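Local coordinates for DUTPase (Staphylococcus phage 11, PDB 4GV8) that hydrolyses dUTP to dUMP and pyrophosphate as a trimeric jelly-roll dUTPase, and moonlights in a second role, at the interface of chains A and B. Sequence-based numbering; all coordinates share one arbitrary frame. Chains: chain A/B, DUTPase.

Contact 1: the interface of chains A and B. Residues chain A 5, 7, 16-17, 27; chain B 147-149.
B:Leu147 pushes its side chain into a hydrophobic pocket of chain A lined by A:Leu5, A:Met16, A:Pro17 and A:Tyr27, while its strand, B 146-149, runs parallel to strand A 4-9. This is the arm exchange of trimeric dUTPases, in which a strand near the C-terminus joins the jelly-roll of a neighbouring subunit. Methyl CD2 of B:Leu147 lies over one face of the A:Tyr27 ring near CE1 (3.8 Å), while CG and CD1 stand off past the rim of the ring on that side. The same methyl meets A:Leu5 CD2 at 3.8 Å, the two leucines lying side by side and pointing the same way. The other branch, CD1, turns to A:Pro17 and approaches its ring carbon CB at 3.7 Å. A:Met16 passes B:Leu147 in the opposite direction; its terminal methyl CE reaches CB of the leucine (3.8 Å), and its sulfur SD rests against CB of B:Gln149 (3.8 Å). This thioether is folded at chi2 and chi3 (-66° and -69°), which brings sulfur and methyl back over the incoming strand.

Behind the side chains, the backbone fixes the register. B:Lys148 N donates to A:Leu5 O (3.0 Å), and A:Val7 N donates to B:Lys148 O (3.0 Å). Both bonds engage B:Lys148, whose side chain is incompletely modelled, and so hold the peptides flanking it, with B:Leu147 directed inward.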
loop_
_atom_site.group_PDB
_atom_site.type_symbol
_atom_site.label_atom_id
_atom_site.label_comp_id
_atom_site.label_asym_id
_atom_site.label_seq_id
_atom_site.Cartn_x
_atom_site.Cartn_y
_atom_site.Cartn_z
ATOM N N LEU A 5 -13.957 -1.283 -21.181
ATOM C CA LEU A 5 -12.994 -2.202 -20.645
ATOM C C LEU A 5 -13.595 -3.597 -20.737
ATOM O O LEU A 5 -14.678 -3.839 -20.170
ATOM C CB LEU A 5 -12.716 -1.882 -19.166
ATOM C CG LEU A 5 -11.763 -2.893 -18.467
ATOM C CD1 LEU A 5 -10.340 -2.763 -19.022
ATOM C CD2 LEU A 5 -11.772 -2.750 -16.960
ATOM N N VAL A 7 -14.017 -7.515 -19.902
ATOM C CA VAL A 7 -13.960 -8.380 -18.731
ATOM C C VAL A 7 -14.379 -9.764 -19.168
ATOM O O VAL A 7 -15.429 -9.910 -19.831
ATOM C CB VAL A 7 -14.932 -7.899 -17.606
ATOM C CG1 VAL A 7 -14.834 -8.839 -16.418
ATOM C CG2 VAL A 7 -14.644 -6.449 -17.214
ATOM N N MET A 16 -19.126 -9.969 -12.465
ATOM C CA MET A 16 -18.670 -8.715 -13.027
ATOM C C MET A 16 -18.178 -7.714 -11.967
ATOM O O MET A 16 -18.824 -7.483 -10.981
ATOM C CB MET A 16 -19.773 -8.038 -13.919
ATOM C CG MET A 16 -19.994 -8.682 -15.276
ATOM S SD MET A 16 -18.613 -8.561 -16.449
ATOM C CE MET A 16 -18.712 -6.789 -16.730
ATOM N N PRO A 17 -17.019 -7.072 -12.211
ATOM C CA PRO A 17 -16.732 -5.872 -11.429
ATOM C C PRO A 17 -17.889 -4.830 -11.441
ATOM O O PRO A 17 -18.675 -4.779 -12.385
ATOM C CB PRO A 17 -15.492 -5.285 -12.121
ATOM C CG PRO A 17 -14.868 -6.422 -12.838
ATOM C CD PRO A 17 -16.016 -7.288 -13.272
ATOM N N TYR A 27 -13.976 -0.013 -9.482
ATOM C CA TYR A 27 -14.928 -1.090 -9.649
ATOM C C TYR A 27 -14.605 -2.055 -8.526
ATOM O O TYR A 27 -13.465 -2.444 -8.336
ATOM C CB TYR A 27 -14.798 -1.803 -11.015
ATOM C CG TYR A 27 -14.735 -0.865 -12.193
ATOM C CD1 TYR A 27 -15.880 -0.557 -12.937
ATOM C CD2 TYR A 27 -13.522 -0.230 -12.537
ATOM C CE1 TYR A 27 -15.835 0.343 -13.976
ATOM C CE2 TYR A 27 -13.457 0.673 -13.593
ATOM C CZ TYR A 27 -14.627 0.943 -14.304
ATOM O OH TYR A 27 -14.576 1.826 -15.338
ATOM N N LEU B 147 -18.093 -1.142 -18.740
ATOM C CA LEU B 147 -17.549 -2.488 -18.806
ATOM C C LEU B 147 -18.332 -3.268 -19.889
ATOM O O LEU B 147 -19.562 -3.095 -20.010
ATOM C CB LEU B 147 -17.692 -3.180 -17.420
ATOM C CG LEU B 147 -16.967 -2.649 -16.177
ATOM C CD1 LEU B 147 -17.170 -3.619 -15.014
ATOM C CD2 LEU B 147 -15.487 -2.438 -16.478
ATOM N N LYS B 148 -17.616 -4.090 -20.673
ATOM C CA LYS B 148 -18.214 -5.058 -21.615
ATOM C C LYS B 148 -17.699 -6.449 -21.271
ATOM O O LYS B 148 -16.512 -6.703 -21.346
ATOM C CB LYS B 148 -17.881 -4.737 -23.102
ATOM N N GLN B 149 -18.601 -7.337 -20.869
ATOM C CA GLN B 149 -18.293 -8.754 -20.732
ATOM C C GLN B 149 -18.071 -9.373 -22.119
ATOM O O GLN B 149 -18.885 -9.175 -23.021
ATOM C CB GLN B 149 -19.424 -9.514 -20.022
ATOM C CG GLN B 149 -19.047 -10.971 -19.724
ATOM C CD GLN B 149 -20.115 -11.713 -18.982
ATOM O OE1 GLN B 149 -21.136 -11.138 -18.571
ATOM N NE2 GLN B 149 -19.879 -12.998 -18.776
#

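Contact 2: the interface of chains A and B. Residues chain A 24-26, 138; chain B 58, 81, 142, 144.
A:Ala25 is gripped by chain B through both its backbone and its methyl, at a junction of conserved dUTPase motifs. A:Ala25 and A:Gly26 begin the AGYD stretch of motif I, and B:Asp81 belongs to the IDAGY stretch of motif III, where this aspartate is the catalytic residue that positions the attacking water. The amide N of A:Ala25 donates to the carboxylate oxygen OD1 of B:Asp81 at 2.8 Å. The bond is nearly straight, 166° at the hydrogen, and uses the anti lone pair of OD1, the one facing away from OD2, so the neighbouring subunit helps to fix the rotation of this carboxylate.

Packing is close around the alanine. Its methyl CB sits 3.5 Å from CG2 of B:Val58, a tight carbon contact, and the terminal methyl CD1 of B:Ile142 presses on A:Ala25 CA at 3.4 Å. B:Ile142 manages this by setting CG1 in the crowded position between its backbone N and carbonyl carbon (chi1 54°) and then extending. The carboxylates of A:Asp24 and B:Asp81 also lie close, stacked with their planes 24° apart and A:Asp24 OD1 3.5 Å from B:Asp81 CG, a face contact rather than a hydrogen bond.

The margin at A:Val138 and B:Thr144 is looser, hiding 18 and 10 Å² of these residues. The other branch of B:Ile142, CG2, meets CG1 of A:Val138 at 3.7 Å, an ordinary van der Waals contact with the side chains crossing at an angle. B:Thr144 turns methyl CG2, not its hydroxyl, towards the carbonyl of A:Ala25.

Within the fold, residues A 24-26 form the loop entering strand A 27-30 and A:Val138 lies on strand 133-141, whereas chain B supplies strand 57-63, the motif III aspartate and the connection that follows its own counterpart of strand 133-141.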
loop_
_atom_site.group_PDB
_atom_site.type_symbol
_atom_site.label_atom_id
_atom_site.label_comp_id
_atom_site.label_asym_id
_atom_site.label_seq_id
_atom_site.Cartn_x
_atom_site.Cartn_y
_atom_site.Cartn_z
ATOM N N ASP A 24 -17.717 7.128 -8.565
ATOM C CA ASP A 24 -16.665 6.339 -7.959
ATOM C C ASP A 24 -15.458 6.130 -8.916
ATOM O O ASP A 24 -15.620 6.001 -10.128
ATOM C CB ASP A 24 -17.214 4.983 -7.442
ATOM C CG ASP A 24 -17.893 5.115 -6.093
ATOM O OD1 ASP A 24 -17.988 6.261 -5.569
ATOM O OD2 ASP A 24 -18.360 4.107 -5.541
ATOM N N ALA A 25 -14.252 6.165 -8.328
ATOM C CA ALA A 25 -12.985 5.981 -9.048
ATOM C C ALA A 25 -12.909 4.612 -9.708
ATOM O O ALA A 25 -12.591 4.519 -10.893
ATOM C CB ALA A 25 -11.820 6.186 -8.107
ATOM N N GLY A 26 -13.243 3.566 -8.938
ATOM C CA GLY A 26 -13.113 2.198 -9.401
ATOM C C GLY A 26 -14.322 1.256 -9.355
ATOM O O GLY A 26 -15.502 1.654 -9.249
ATOM N N VAL A 138 -8.979 0.316 -9.688
ATOM C CA VAL A 138 -8.950 1.710 -10.142
ATOM C C VAL A 138 -7.880 1.751 -11.261
ATOM O O VAL A 138 -6.752 1.280 -11.052
ATOM C CB VAL A 138 -8.520 2.683 -8.999
ATOM C CG1 VAL A 138 -8.475 4.116 -9.515
ATOM C CG2 VAL A 138 -9.437 2.513 -7.763
ATOM N N VAL B 58 -8.804 10.615 -8.832
ATOM C CA VAL B 58 -8.886 9.932 -7.550
ATOM C C VAL B 58 -7.802 10.498 -6.616
ATOM O O VAL B 58 -6.676 10.857 -7.068
ATOM C CB VAL B 58 -8.730 8.430 -7.685
ATOM C CG1 VAL B 58 -7.259 8.025 -8.083
ATOM C CG2 VAL B 58 -9.204 7.769 -6.409
ATOM N N ASP B 81 -12.853 9.012 -3.549
ATOM C CA ASP B 81 -13.630 9.221 -4.784
ATOM C C ASP B 81 -13.996 10.684 -4.998
ATOM O O ASP B 81 -14.246 11.462 -4.032
ATOM C CB ASP B 81 -14.922 8.386 -4.787
ATOM C CG ASP B 81 -14.672 6.922 -4.547
ATOM O OD1 ASP B 81 -14.299 6.194 -5.491
ATOM O OD2 ASP B 81 -14.878 6.489 -3.390
ATOM N N ILE B 142 -7.949 9.351 -13.580
ATOM C CA ILE B 142 -8.396 7.973 -13.714
ATOM C C ILE B 142 -9.164 7.771 -15.008
ATOM O O ILE B 142 -9.562 8.729 -15.655
ATOM C CB ILE B 142 -9.250 7.498 -12.523
ATOM C CG1 ILE B 142 -10.439 8.460 -12.280
ATOM C CG2 ILE B 142 -8.351 7.342 -11.308
ATOM C CD1 ILE B 142 -11.420 8.047 -11.223
ATOM N N THR B 144 -12.454 5.553 -16.150
ATOM C CA THR B 144 -13.586 4.839 -15.596
ATOM C C THR B 144 -14.553 4.515 -16.758
ATOM O O THR B 144 -15.691 5.019 -16.784
ATOM C CB THR B 144 -14.352 5.652 -14.507
ATOM O OG1 THR B 144 -14.997 6.756 -15.152
ATOM C CG2 THR B 144 -13.394 6.218 -13.431
#

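The C-alpha centres of contact 1 and contact 2 lie about 14 Å apart, and the two share no residue but are joined by continuous chain on both sides. In chain A, the loop of contact 2 runs straight into strand 27-30, whose first residue lines the pocket of contact 1. In chain B, the connection used in contact 2 leads on to the exchanged strand. This continuity could let that strand and the loop binding the catalytic carboxylate be placed together, though the structure alone does not show coupling. The interface is not an exact two-fold, as suits a three-subunit ring.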